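Local coordinates for protein 2-dehydropantoate 2-reductase (Bacillus subtilis, PDB 3EGO) that probably catalyses the NADPH-dependent reduction of ketopantoate (2-dehydropantoate) to pantoate, a step on the way to pantothenate, at residues Gly6-Gly11 / Val73-His78; Thr28-Arg33 / Thr62-Asp67; Leu96-Gly101 / Gly120-Gly125. One frame throughout, in Å; residues are numbered along the deposited sequence.

Contact 1 (Gly6-Gly11 / Val73-His78); sequences GIIGGG and VTVKQH
Ile8 and Val73 pair as parallel neighbours where two central strands of a Rossmann-type nucleotide-binding fold end, strand 4-8 running straight into the glycine-rich turn Gly9-Gly11. By similarity to relatives these glycines bind NADP(+). The polar part of the contact gathers on one carbonyl. Ile8 O accepts Thr74 N at 2.9 Å in the parallel pairing, and also Thr74 OG1 at 2.9 Å. The hydroxyl sits 38° above the carbonyl plane. It reaches that spot because OG1 lies between the backbone N and carbonyl carbon of Thr74 (chi1 68°). OG1 in turn accepts a proton from a water 2.8 Å away, to which Gly11 N donates weakly, so the threonine ties the strand end to the turn that opens helix 12-22. An alanine here would probably leave Ile8 O with a single donor across this contact and the water by Gly11 without the hydroxyl it donates to.

Apolar packing joins Ile8 to Val73 on one face of the sheet and to Val75 in the loop beyond. The side chains of Ile8 and Val73 lie side by side, Ile8 CG1 3.9 Å from Val73 CG2, while Ile8 CG2 rests against Val75 CG1. Beta-branched residues suit extended backbone, and Val83 of helix 80-86 covers this side. Gly9 is dictated by space: its positive phi of 119° would press a beta carbon against the carbonyl oxygen before it, and that carbon would also stand only 2.4 Å from Thr74 OG1. As built, Gly9 CA lies 3.6 Å from Thr74 OG1.

Contact 2 (Thr28-Arg33 / Thr62-Asp67); sequences TVVTRR and TSINSD
Val30 and Thr62 carry this contact, in which the loop after strand 52-61 folds back past the end of strand 26-30 of the Rossmann-type sheet; residues 30-33 and 62-64 run in directions 156° apart. No hydrogen bond crosses between them. Val30 has CG1 anti to its backbone N (chi1 175°), which lays this methyl against the backbone of Ser63, 3.8 Å from Ser63 C. Val30 CG1 also lies 4.3 Å from Ile64 CG1. Thr62 turns OG1 between its N and carbonyl carbon, toward a weak bond with Gln34 NE2, and the methyl CG2 is left to cover the turn, 3.4 Å from Thr31 O and 3.9 Å from Arg33 C. The same Thr31 O receives a C-H···O contact from Thr62 CA at 3.1 Å. Within the turn, Thr31 OG1 donates to Arg33 O at 3.1 Å, from 52° above the carbonyl plane, so threonine fits here by bracing the bend with its hydroxyl. Arg33, at the N-cap position, directs its guanidinium elsewhere, to salt bridges with Glu35 and Asp131. Helix 34-43 follows and packs through Ala37 and Ile40 on Thr31, near Gly10 of the probable NADP(+) site, while Val30 rests on Ile8 of the neighbouring strand 4-8.

Contact 3 (Leu96-Gly101 / Gly120-Gly125); sequences LFLQNG and GIVEHG
Phe97 O accepts Gly120 N at 3.0 Å, with an N-H···O angle of 149°, where parallel strands 94-97 and 116-128 lie side by side in a beta-alpha-beta unit. Just beyond, Leu98 does most of the side-chain work. Its CG stands anti to the carbonyl carbon (chi1 -68°), and the two methyls beyond it divide the partners between them. CD2 lies on the peptide of Gly120, 3.5 Å from Gly120 C, while CD1 meets Val122 CG2 at 3.8 Å, the two side chains crossing at about a right angle. Leu96 CD1 adds a looser touch, 4.0 Å from Gly120 N. Glycine suits position 120 because a beta carbon there would come within 3.0 Å of Leu98 CD2; without one, the leucine can settle directly on the backbone.

Where residues 98-100 leave their strand, a water joins them to Val122 of the neighbouring strand. The water donates to Leu98 O and to Asn100 OD1, both at 3.2 Å, and accepts from Val122 N at 3.0 Å, so it holds one end of the Asn100 amide. The other end, ND2, bonds Glu260. By similarity Asn100 binds both NADP(+) and substrate. Helix 103-109 makes the crossover and packs on Phe97. Leu98 meets Val72 of strand 70-73 and Ile142 of strand 142-146, whereas Ile121 turns away to helix 174-195, touching Leu177, Leu178 and Lys181.

All three contacts lie on one sheet, with contact 1 in the middle. Its centre is about 10 Å from that of contact 2 and about 10 Å from that of contact 3, which are themselves about 19 Å apart and do not touch. Probable hydrogen bonds make both junctions: Ile7 N to Thr28 O at 2.8 Å on one flank, Val73 O to Leu98 N at 2.9 Å on the other. Ile8 CD1 also packs on Ile64 CD1, 3.6 Å away. The strand ends thus set the glycine turn of contact 1 between Thr31 of contact 2, near Gly10, and Asn100 of contact 3, which touches the probable proton donor Lys181.

Contact 1 (Gly6-Gly11 / Val73-His78)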
ATOM      1  N   GLY A   6      14.171  35.015 -13.036  1.00 22.55           N
ATOM      2  CA  GLY A   6      13.593  33.868 -13.748  1.00 24.71           C
ATOM      3  C   GLY A   6      12.997  32.853 -12.814  1.00 25.33           C
ATOM      4  O   GLY A   6      13.621  32.440 -11.841  1.00 28.47           O
ATOM      5  N   ILE A   7      11.749  32.475 -13.072  1.00 27.61           N
ATOM      6  CA  ILE A   7      11.090  31.443 -12.273  1.00 24.75           C
ATOM      7  C   ILE A   7      11.237  30.143 -13.064  1.00 25.85           C
ATOM      8  O   ILE A   7      10.732  30.053 -14.163  1.00 26.42           O
ATOM      9  CB  ILE A   7       9.574  31.760 -12.087  1.00 23.57           C
ATOM     10  CG1 ILE A   7       9.332  33.220 -11.585  1.00 20.10           C
ATOM     11  CG2 ILE A   7       8.927  30.677 -11.207  1.00 23.50           C
ATOM     12  CD1 ILE A   7       9.803  33.454 -10.216  1.00 31.61           C
ATOM     13  N   ILE A   8      11.929  29.147 -12.528  1.00 27.83           N
ATOM     14  CA  ILE A   8      12.082  27.880 -13.250  1.00 29.53           C
ATOM     15  C   ILE A   8      10.957  26.960 -12.826  1.00 29.27           C
ATOM     16  O   ILE A   8      10.920  26.480 -11.677  1.00 28.71           O
ATOM     17  CB  ILE A   8      13.422  27.164 -12.979  1.00 32.68           C
ATOM     18  CG1 ILE A   8      14.620  28.139 -12.997  1.00 32.94           C
ATOM     19  CG2 ILE A   8      13.592  25.964 -13.945  1.00 37.00           C
ATOM     20  CD1 ILE A   8      14.967  28.689 -14.335  1.00 34.76           C
ATOM     21  N   GLY A   9      10.028  26.725 -13.748  1.00 25.60           N
ATOM     22  CA  GLY A   9       8.856  25.883 -13.423  1.00 26.89           C
ATOM     23  C   GLY A   9       7.564  26.653 -13.560  1.00 25.88           C
ATOM     24  O   GLY A   9       7.426  27.759 -13.008  1.00 25.00           O
ATOM     25  N   GLY A  10       6.596  26.075 -14.277  1.00 24.65           N
ATOM     26  CA  GLY A  10       5.329  26.755 -14.477  1.00 22.03           C
ATOM     27  C   GLY A  10       4.154  26.067 -13.786  1.00 23.52           C
ATOM     28  O   GLY A  10       3.036  26.158 -14.264  1.00 23.45           O
ATOM     29  N   GLY A  11       4.429  25.344 -12.703  1.00 22.00           N
ATOM     30  CA  GLY A  11       3.428  24.703 -11.838  1.00 21.59           C
ATOM     31  C   GLY A  11       2.813  25.774 -10.941  1.00 20.43           C
ATOM     32  O   GLY A  11       3.039  26.968 -11.151  1.00 21.75           O
ATOM     33  N   VAL A  73      13.803  28.270  -8.278  1.00 27.00           N
ATOM     34  CA  VAL A  73      13.600  26.924  -8.825  1.00 27.78           C
ATOM     35  C   VAL A  73      12.457  26.232  -8.105  1.00 28.75           C
ATOM     36  O   VAL A  73      12.511  26.008  -6.899  1.00 26.54           O
ATOM     37  CB  VAL A  73      14.894  26.062  -8.740  1.00 28.24           C
ATOM     38  CG1 VAL A  73      14.598  24.563  -9.163  1.00 31.74           C
ATOM     39  CG2 VAL A  73      15.995  26.673  -9.618  1.00 30.15           C
ATOM     40  N   THR A  74      11.408  25.898  -8.859  1.00 29.92           N
ATOM     41  CA  THR A  74      10.165  25.419  -8.275  1.00 33.11           C
ATOM     42  C   THR A  74       9.748  24.037  -8.833  1.00 35.35           C
ATOM     43  O   THR A  74       8.678  23.528  -8.461  1.00 36.50           O
ATOM     44  CB  THR A  74       9.000  26.447  -8.510  1.00 33.01           C
ATOM     45  OG1 THR A  74       8.685  26.491  -9.904  1.00 33.97           O
ATOM     46  CG2 THR A  74       9.414  27.852  -8.114  1.00 29.29           C
ATOM     47  N   VAL A  75      10.580  23.433  -9.692  1.00 34.66           N
ATOM     48  CA  VAL A  75      10.219  22.171 -10.373  1.00 37.83           C
ATOM     49  C   VAL A  75      10.285  20.954  -9.478  1.00 42.10           C
ATOM     50  O   VAL A  75      10.992  20.945  -8.485  1.00 44.90           O
ATOM     51  CB  VAL A  75      11.098  21.861 -11.622  1.00 35.08           C
ATOM     52  CG1 VAL A  75      11.145  23.037 -12.559  1.00 30.52           C
ATOM     53  CG2 VAL A  75      12.500  21.374 -11.210  1.00 38.97           C
ATOM     54  N   LYS A  76       9.549  19.921  -9.863  1.00 47.71           N
ATOM     55  CA  LYS A  76       9.621  18.628  -9.216  1.00 53.15           C
ATOM     56  C   LYS A  76      11.008  18.007  -9.348  1.00 55.56           C
ATOM     57  O   LYS A  76      11.691  18.183 -10.364  1.00 56.19           O
ATOM     58  CB  LYS A  76       8.572  17.698  -9.812  1.00 51.97           C
ATOM     59  CG  LYS A  76       7.141  18.099  -9.465  1.00 53.46           C
ATOM     60  N   GLN A  77      11.400  17.262  -8.319  1.00 60.35           N
ATOM     61  CA  GLN A  77      12.726  16.639  -8.258  1.00 62.25           C
ATOM     62  C   GLN A  77      13.133  15.931  -9.539  1.00 62.69           C
ATOM     63  O   GLN A  77      14.293  15.988  -9.940  1.00 63.56           O
ATOM     64  CB  GLN A  77      12.800  15.637  -7.118  1.00 62.76           C
ATOM     65  CG  GLN A  77      13.984  14.696  -7.245  1.00 67.04           C
ATOM     66  CD  GLN A  77      13.664  13.318  -6.735  1.00 69.31           C
ATOM     67  OE1 GLN A  77      13.095  13.174  -5.657  1.00 70.84           O
ATOM     68  NE2 GLN A  77      14.020  12.290  -7.510  1.00 69.70           N
ATOM     69  N   HIS A  78      12.181  15.254 -10.168  1.00 62.59           N
ATOM     70  CA  HIS A  78      12.468  14.432 -11.339  1.00 61.05           C
ATOM     71  C   HIS A  78      13.017  15.252 -12.503  1.00 59.96           C
ATOM     72  O   HIS A  78      13.762  14.727 -13.344  1.00 60.61           O
ATOM     73  CB  HIS A  78      11.207  13.687 -11.773  1.00 62.27           C
ATOM     74  CG  HIS A  78      10.065  13.822 -10.813  1.00 63.83           C
ATOM     75  ND1 HIS A  78       8.871  14.419 -11.160  1.00 67.61           N
ATOM     76  CD2 HIS A  78       9.939  13.455  -9.517  1.00 63.61           C
ATOM     77  CE1 HIS A  78       8.052  14.401 -10.122  1.00 66.43           C
ATOM     78  NE2 HIS A  78       8.677  13.825  -9.111  1.00 68.87           N
TER
HETATM   79  O   HOH W   1       6.108  25.442 -10.120  1.00 27.56           O

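Contact 2 (Thr28-Arg33 / Thr62-Asp67)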
ATOM      1  N   THR A  28      10.469  36.338 -15.944  1.00 26.01           N
ATOM      2  CA  THR A  28      10.258  35.349 -16.981  1.00 28.27           C
ATOM      3  C   THR A  28      10.007  34.007 -16.329  1.00 28.36           C
ATOM      4  O   THR A  28      10.774  33.584 -15.452  1.00 27.10           O
ATOM      5  CB  THR A  28      11.524  35.180 -17.803  1.00 25.18           C
ATOM      6  OG1 THR A  28      12.038  36.495 -18.136  1.00 30.97           O
ATOM      7  CG2 THR A  28      11.242  34.381 -19.081  1.00 29.15           C
ATOM      8  N   VAL A  29       8.959  33.321 -16.791  1.00 26.08           N
ATOM      9  CA  VAL A  29       8.723  31.937 -16.406  1.00 25.13           C
ATOM     10  C   VAL A  29       9.379  31.034 -17.426  1.00 29.58           C
ATOM     11  O   VAL A  29       9.111  31.169 -18.627  1.00 30.99           O
ATOM     12  CB  VAL A  29       7.219  31.676 -16.352  1.00 24.90           C
ATOM     13  CG1 VAL A  29       6.895  30.197 -15.997  1.00 22.64           C
ATOM     14  CG2 VAL A  29       6.631  32.607 -15.302  1.00 26.86           C
ATOM     15  N   VAL A  30      10.268  30.166 -16.956  1.00 28.98           N
ATOM     16  CA  VAL A  30      10.951  29.209 -17.818  1.00 33.00           C
ATOM     17  C   VAL A  30      10.203  27.891 -17.644  1.00 33.17           C
ATOM     18  O   VAL A  30      10.252  27.264 -16.577  1.00 30.00           O
ATOM     19  CB  VAL A  30      12.446  29.061 -17.424  1.00 34.05           C
ATOM     20  CG1 VAL A  30      13.138  27.961 -18.257  1.00 36.49           C
ATOM     21  CG2 VAL A  30      13.168  30.398 -17.510  1.00 29.85           C
ATOM     22  N   THR A  31       9.443  27.532 -18.676  1.00 36.15           N
ATOM     23  CA  THR A  31       8.546  26.371 -18.660  1.00 36.87           C
ATOM     24  C   THR A  31       9.140  25.320 -19.597  1.00 39.09           C
ATOM     25  O   THR A  31       9.759  25.657 -20.585  1.00 37.61           O
ATOM     26  CB  THR A  31       7.129  26.731 -19.216  1.00 38.01           C
ATOM     27  OG1 THR A  31       7.223  27.168 -20.578  1.00 40.17           O
ATOM     28  CG2 THR A  31       6.469  27.846 -18.436  1.00 40.03           C
ATOM     29  N   ARG A  32       8.933  24.041 -19.316  1.00 41.69           N
ATOM     30  CA  ARG A  32       9.443  23.022 -20.231  1.00 43.26           C
ATOM     31  C   ARG A  32       8.615  22.926 -21.528  1.00 42.00           C
ATOM     32  O   ARG A  32       9.159  22.558 -22.580  1.00 43.79           O
ATOM     33  CB  ARG A  32       9.548  21.654 -19.542  1.00 46.39           C
ATOM     34  CG  ARG A  32       8.240  20.843 -19.515  1.00 53.43           C
ATOM     35  CD  ARG A  32       8.529  19.359 -19.378  1.00 60.57           C
ATOM     36  NE  ARG A  32       9.094  18.773 -20.599  1.00 71.04           N
ATOM     37  CZ  ARG A  32      10.028  17.818 -20.611  1.00 73.60           C
ATOM     38  NH1 ARG A  32      10.526  17.357 -19.470  1.00 76.85           N
ATOM     39  NH2 ARG A  32      10.478  17.330 -21.759  1.00 74.42           N
ATOM     40  N   ARG A  33       7.325  23.279 -21.466  1.00 37.01           N
ATOM     41  CA  ARG A  33       6.454  23.250 -22.679  1.00 37.07           C
ATOM     42  C   ARG A  33       6.270  24.603 -23.392  1.00 34.53           C
ATOM     43  O   ARG A  33       5.777  25.581 -22.814  1.00 30.89           O
ATOM     44  CB  ARG A  33       5.090  22.649 -22.357  1.00 35.83           C
ATOM     45  CG  ARG A  33       5.175  21.345 -21.591  1.00 39.63           C
ATOM     46  CD  ARG A  33       3.837  20.979 -20.972  1.00 48.37           C
ATOM     47  NE  ARG A  33       3.502  21.726 -19.753  1.00 49.53           N
ATOM     48  CZ  ARG A  33       2.464  22.560 -19.634  1.00 47.70           C
ATOM     49  NH1 ARG A  33       1.644  22.788 -20.654  1.00 40.19           N
ATOM     50  NH2 ARG A  33       2.241  23.168 -18.488  1.00 47.16           N
ATOM     51  N   THR A  62      11.598  28.522 -22.714  1.00 36.19           N
ATOM     52  CA  THR A  62      11.702  27.101 -22.487  1.00 37.13           C
ATOM     53  C   THR A  62      13.145  26.815 -22.128  1.00 36.20           C
ATOM     54  O   THR A  62      13.535  25.691 -21.870  1.00 35.97           O
ATOM     55  CB  THR A  62      11.248  26.308 -23.735  1.00 39.99           C
ATOM     56  OG1 THR A  62      11.838  26.883 -24.896  1.00 37.49           O
ATOM     57  CG2 THR A  62       9.727  26.402 -23.896  1.00 34.62           C
ATOM     58  N   SER A  63      13.930  27.874 -22.069  1.00 37.59           N
ATOM     59  CA  SER A  63      15.304  27.720 -21.647  1.00 38.70           C
ATOM     60  C   SER A  63      15.762  28.951 -20.886  1.00 33.48           C
ATOM     61  O   SER A  63      15.186  30.030 -21.010  1.00 33.10           O
ATOM     62  CB  SER A  63      16.186  27.461 -22.872  1.00 37.58           C
ATOM     63  OG  SER A  63      16.067  28.570 -23.757  1.00 44.44           O
ATOM     64  N   ILE A  64      16.785  28.766 -20.066  1.00 38.27           N
ATOM     65  CA  ILE A  64      17.397  29.883 -19.351  1.00 39.03           C
ATOM     66  C   ILE A  64      18.360  30.523 -20.338  1.00 42.66           C
ATOM     67  O   ILE A  64      19.447  30.006 -20.601  1.00 38.96           O
ATOM     68  CB  ILE A  64      18.186  29.411 -18.105  1.00 40.03           C
ATOM     69  CG1 ILE A  64      17.289  28.578 -17.185  1.00 39.85           C
ATOM     70  CG2 ILE A  64      18.790  30.611 -17.318  1.00 40.07           C
ATOM     71  CD1 ILE A  64      18.037  27.907 -16.086  1.00 37.68           C
ATOM     72  N   ASN A  65      17.956  31.631 -20.929  1.00 44.60           N
ATOM     73  CA  ASN A  65      18.861  32.258 -21.859  1.00 48.72           C
ATOM     74  C   ASN A  65      19.016  33.755 -21.600  1.00 49.05           C
ATOM     75  O   ASN A  65      19.286  34.550 -22.514  1.00 51.39           O
ATOM     76  CB  ASN A  65      18.559  31.881 -23.325  1.00 49.08           C
ATOM     77  CG  ASN A  65      17.092  31.893 -23.644  1.00 52.25           C
ATOM     78  OD1 ASN A  65      16.456  32.950 -23.633  1.00 58.45           O
ATOM     79  ND2 ASN A  65      16.542  30.721 -23.959  1.00 49.55           N
ATOM     80  N   SER A  66      18.827  34.110 -20.328  1.00 47.55           N
ATOM     81  CA  SER A  66      19.244  35.408 -19.791  1.00 47.59           C
ATOM     82  C   SER A  66      20.178  35.262 -18.593  1.00 47.73           C
ATOM     83  O   SER A  66      20.325  34.167 -18.005  1.00 48.02           O
ATOM     84  CB  SER A  66      18.048  36.297 -19.421  1.00 46.82           C
ATOM     85  OG  SER A  66      17.357  36.729 -20.578  1.00 46.31           O
ATOM     86  N   ASP A  67      20.839  36.373 -18.268  1.00 46.59           N
ATOM     87  CA  ASP A  67      21.582  36.500 -17.027  1.00 45.07           C
ATOM     88  C   ASP A  67      20.641  37.113 -15.988  1.00 42.55           C
ATOM     89  O   ASP A  67      20.556  38.340 -15.854  1.00 42.24           O
ATOM     90  CB  ASP A  67      22.817  37.396 -17.222  1.00 45.32           C
ATOM     91  CG  ASP A  67      24.024  36.629 -17.744  1.00 51.68           C
ATOM     92  OD1 ASP A  67      23.905  35.399 -17.966  1.00 51.32           O
ATOM     93  OD2 ASP A  67      25.101  37.257 -17.923  1.00 57.12           O
TER

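Contact 3 (Leu96-Gly101 / Gly120-Gly125)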
ATOM      1  N   LEU A  96      17.559  30.476  -5.805  1.00 27.22           N
ATOM      2  CA  LEU A  96      16.752  30.103  -4.642  1.00 22.45           C
ATOM      3  C   LEU A  96      15.978  28.818  -4.925  1.00 26.53           C
ATOM      4  O   LEU A  96      15.131  28.817  -5.776  1.00 22.41           O
ATOM      5  CB  LEU A  96      15.760  31.221  -4.266  1.00 23.29           C
ATOM      6  CG  LEU A  96      14.797  30.943  -3.103  1.00 24.84           C
ATOM      7  CD1 LEU A  96      15.565  30.599  -1.813  1.00 19.69           C
ATOM      8  CD2 LEU A  96      13.819  32.160  -2.877  1.00 26.31           C
ATOM      9  N   PHE A  97      16.286  27.718  -4.230  1.00 27.04           N
ATOM     10  CA  PHE A  97      15.557  26.448  -4.441  1.00 26.15           C
ATOM     11  C   PHE A  97      14.348  26.327  -3.539  1.00 25.42           C
ATOM     12  O   PHE A  97      14.485  26.400  -2.321  1.00 23.73           O
ATOM     13  CB  PHE A  97      16.501  25.272  -4.169  1.00 26.28           C
ATOM     14  CG  PHE A  97      17.541  25.108  -5.206  1.00 27.65           C
ATOM     15  CD1 PHE A  97      17.294  24.317  -6.323  1.00 31.74           C
ATOM     16  CD2 PHE A  97      18.770  25.762  -5.099  1.00 36.17           C
ATOM     17  CE1 PHE A  97      18.260  24.171  -7.328  1.00 31.41           C
ATOM     18  CE2 PHE A  97      19.750  25.619  -6.081  1.00 33.92           C
ATOM     19  CZ  PHE A  97      19.496  24.831  -7.209  1.00 37.13           C
ATOM     20  N   LEU A  98      13.158  26.140  -4.111  1.00 19.33           N
ATOM     21  CA  LEU A  98      11.975  26.084  -3.291  1.00 24.20           C
ATOM     22  C   LEU A  98      11.287  24.724  -3.364  1.00 28.98           C
ATOM     23  O   LEU A  98      10.134  24.597  -2.955  1.00 34.94           O
ATOM     24  CB  LEU A  98      10.986  27.192  -3.688  1.00 24.59           C
ATOM     25  CG  LEU A  98      11.401  28.623  -3.391  1.00 25.55           C
ATOM     26  CD1 LEU A  98      10.251  29.523  -3.808  1.00 27.78           C
ATOM     27  CD2 LEU A  98      11.694  28.781  -1.885  1.00 23.62           C
ATOM     28  N   GLN A  99      12.045  23.733  -3.817  1.00 31.26           N
ATOM     29  CA  GLN A  99      11.666  22.322  -3.914  1.00 34.88           C
ATOM     30  C   GLN A  99      11.063  21.713  -2.666  1.00 32.80           C
ATOM     31  O   GLN A  99      11.484  22.001  -1.562  1.00 32.01           O
ATOM     32  CB  GLN A  99      12.902  21.501  -4.278  1.00 34.48           C
ATOM     33  CG  GLN A  99      13.705  22.081  -5.447  1.00 39.21           C
ATOM     34  CD  GLN A  99      13.025  21.787  -6.753  1.00 52.55           C
ATOM     35  OE1 GLN A  99      12.467  22.690  -7.395  1.00 48.97           O
ATOM     36  NE2 GLN A  99      13.023  20.504  -7.150  1.00 47.17           N
ATOM     37  N   ASN A 100      10.078  20.838  -2.858  1.00 33.11           N
ATOM     38  CA  ASN A 100       9.523  20.059  -1.750  1.00 35.63           C
ATOM     39  C   ASN A 100      10.466  18.907  -1.463  1.00 34.49           C
ATOM     40  O   ASN A 100      11.119  18.400  -2.380  1.00 31.31           O
ATOM     41  CB  ASN A 100       8.140  19.499  -2.097  1.00 36.68           C
ATOM     42  CG  ASN A 100       7.088  20.578  -2.220  1.00 37.82           C
ATOM     43  OD1 ASN A 100       7.090  21.559  -1.472  1.00 44.39           O
ATOM     44  ND2 ASN A 100       6.157  20.393  -3.165  1.00 47.97           N
ATOM     45  N   GLY A 101      10.545  18.497  -0.202  1.00 33.75           N
ATOM     46  CA  GLY A 101      11.472  17.439   0.163  1.00 34.21           C
ATOM     47  C   GLY A 101      12.879  17.974   0.345  1.00 36.09           C
ATOM     48  O   GLY A 101      13.088  19.187   0.326  1.00 34.07           O
ATOM     49  N   GLY A 120      14.631  27.420   0.495  1.00 25.80           N
ATOM     50  CA  GLY A 120      13.452  27.893   1.229  1.00 24.15           C
ATOM     51  C   GLY A 120      12.234  27.010   1.129  1.00 23.02           C
ATOM     52  O   GLY A 120      12.228  26.030   0.399  1.00 24.08           O
ATOM     53  N   ILE A 121      11.216  27.341   1.897  1.00 22.12           N
ATOM     54  CA  ILE A 121       9.986  26.604   1.854  1.00 23.45           C
ATOM     55  C   ILE A 121       8.848  27.549   1.539  1.00 24.18           C
ATOM     56  O   ILE A 121       8.892  28.750   1.844  1.00 23.11           O
ATOM     57  CB  ILE A 121       9.694  25.883   3.168  1.00 19.69           C
ATOM     58  CG1 ILE A 121       9.589  26.888   4.318  1.00 25.19           C
ATOM     59  CG2 ILE A 121      10.802  24.824   3.449  1.00 25.75           C
ATOM     60  CD1 ILE A 121       9.181  26.200   5.618  1.00 29.01           C
ATOM     61  N   VAL A 122       7.828  26.987   0.923  1.00 22.14           N
ATOM     62  CA  VAL A 122       6.681  27.772   0.514  1.00 24.20           C
ATOM     63  C   VAL A 122       5.519  27.334   1.390  1.00 25.57           C
ATOM     64  O   VAL A 122       5.085  26.183   1.301  1.00 28.51           O
ATOM     65  CB  VAL A 122       6.310  27.455  -0.933  1.00 23.02           C
ATOM     66  CG1 VAL A 122       4.983  28.138  -1.313  1.00 25.72           C
ATOM     67  CG2 VAL A 122       7.452  27.846  -1.885  1.00 19.26           C
ATOM     68  N   GLU A 123       4.995  28.251   2.194  1.00 23.97           N
ATOM     69  CA  GLU A 123       3.832  27.960   3.031  1.00 30.10           C
ATOM     70  C   GLU A 123       2.482  28.463   2.507  1.00 28.96           C
ATOM     71  O   GLU A 123       1.463  28.358   3.188  1.00 28.69           O
ATOM     72  CB  GLU A 123       4.049  28.554   4.425  1.00 29.31           C
ATOM     73  CG  GLU A 123       5.347  28.070   5.080  1.00 31.78           C
ATOM     74  CD  GLU A 123       5.524  28.627   6.514  1.00 37.85           C
ATOM     75  OE1 GLU A 123       6.075  27.893   7.373  1.00 44.36           O
ATOM     76  OE2 GLU A 123       5.106  29.794   6.772  1.00 47.95           O
ATOM     77  N   HIS A 124       2.476  28.992   1.298  1.00 27.04           N
ATOM     78  CA  HIS A 124       1.238  29.392   0.651  1.00 21.69           C
ATOM     79  C   HIS A 124       0.519  28.168   0.205  1.00 23.78           C
ATOM     80  O   HIS A 124       1.153  27.144  -0.008  1.00 23.82           O
ATOM     81  CB  HIS A 124       1.573  30.184  -0.598  1.00 18.74           C
ATOM     82  CG  HIS A 124       2.193  31.509  -0.326  1.00 21.17           C
ATOM     83  ND1 HIS A 124       1.483  32.567   0.191  1.00 23.65           N
ATOM     84  CD2 HIS A 124       3.456  31.959  -0.514  1.00 22.24           C
ATOM     85  CE1 HIS A 124       2.278  33.613   0.312  1.00 25.60           C
ATOM     86  NE2 HIS A 124       3.476  33.276  -0.120  1.00 22.75           N
ATOM     87  N   GLY A 125      -0.803  28.290   0.048  1.00 20.74           N
ATOM     88  CA  GLY A 125      -1.614  27.340  -0.682  1.00 24.28           C
ATOM     89  C   GLY A 125      -1.758  27.916  -2.087  1.00 22.52           C
ATOM     90  O   GLY A 125      -2.089  29.067  -2.246  1.00 23.87           O
TER
HETATM   91  O   HOH W   2       8.323  24.271  -0.304  1.00 32.53           O
HETATM   92  O   HOH W   3      12.817  23.524  -0.104  1.00 34.74           O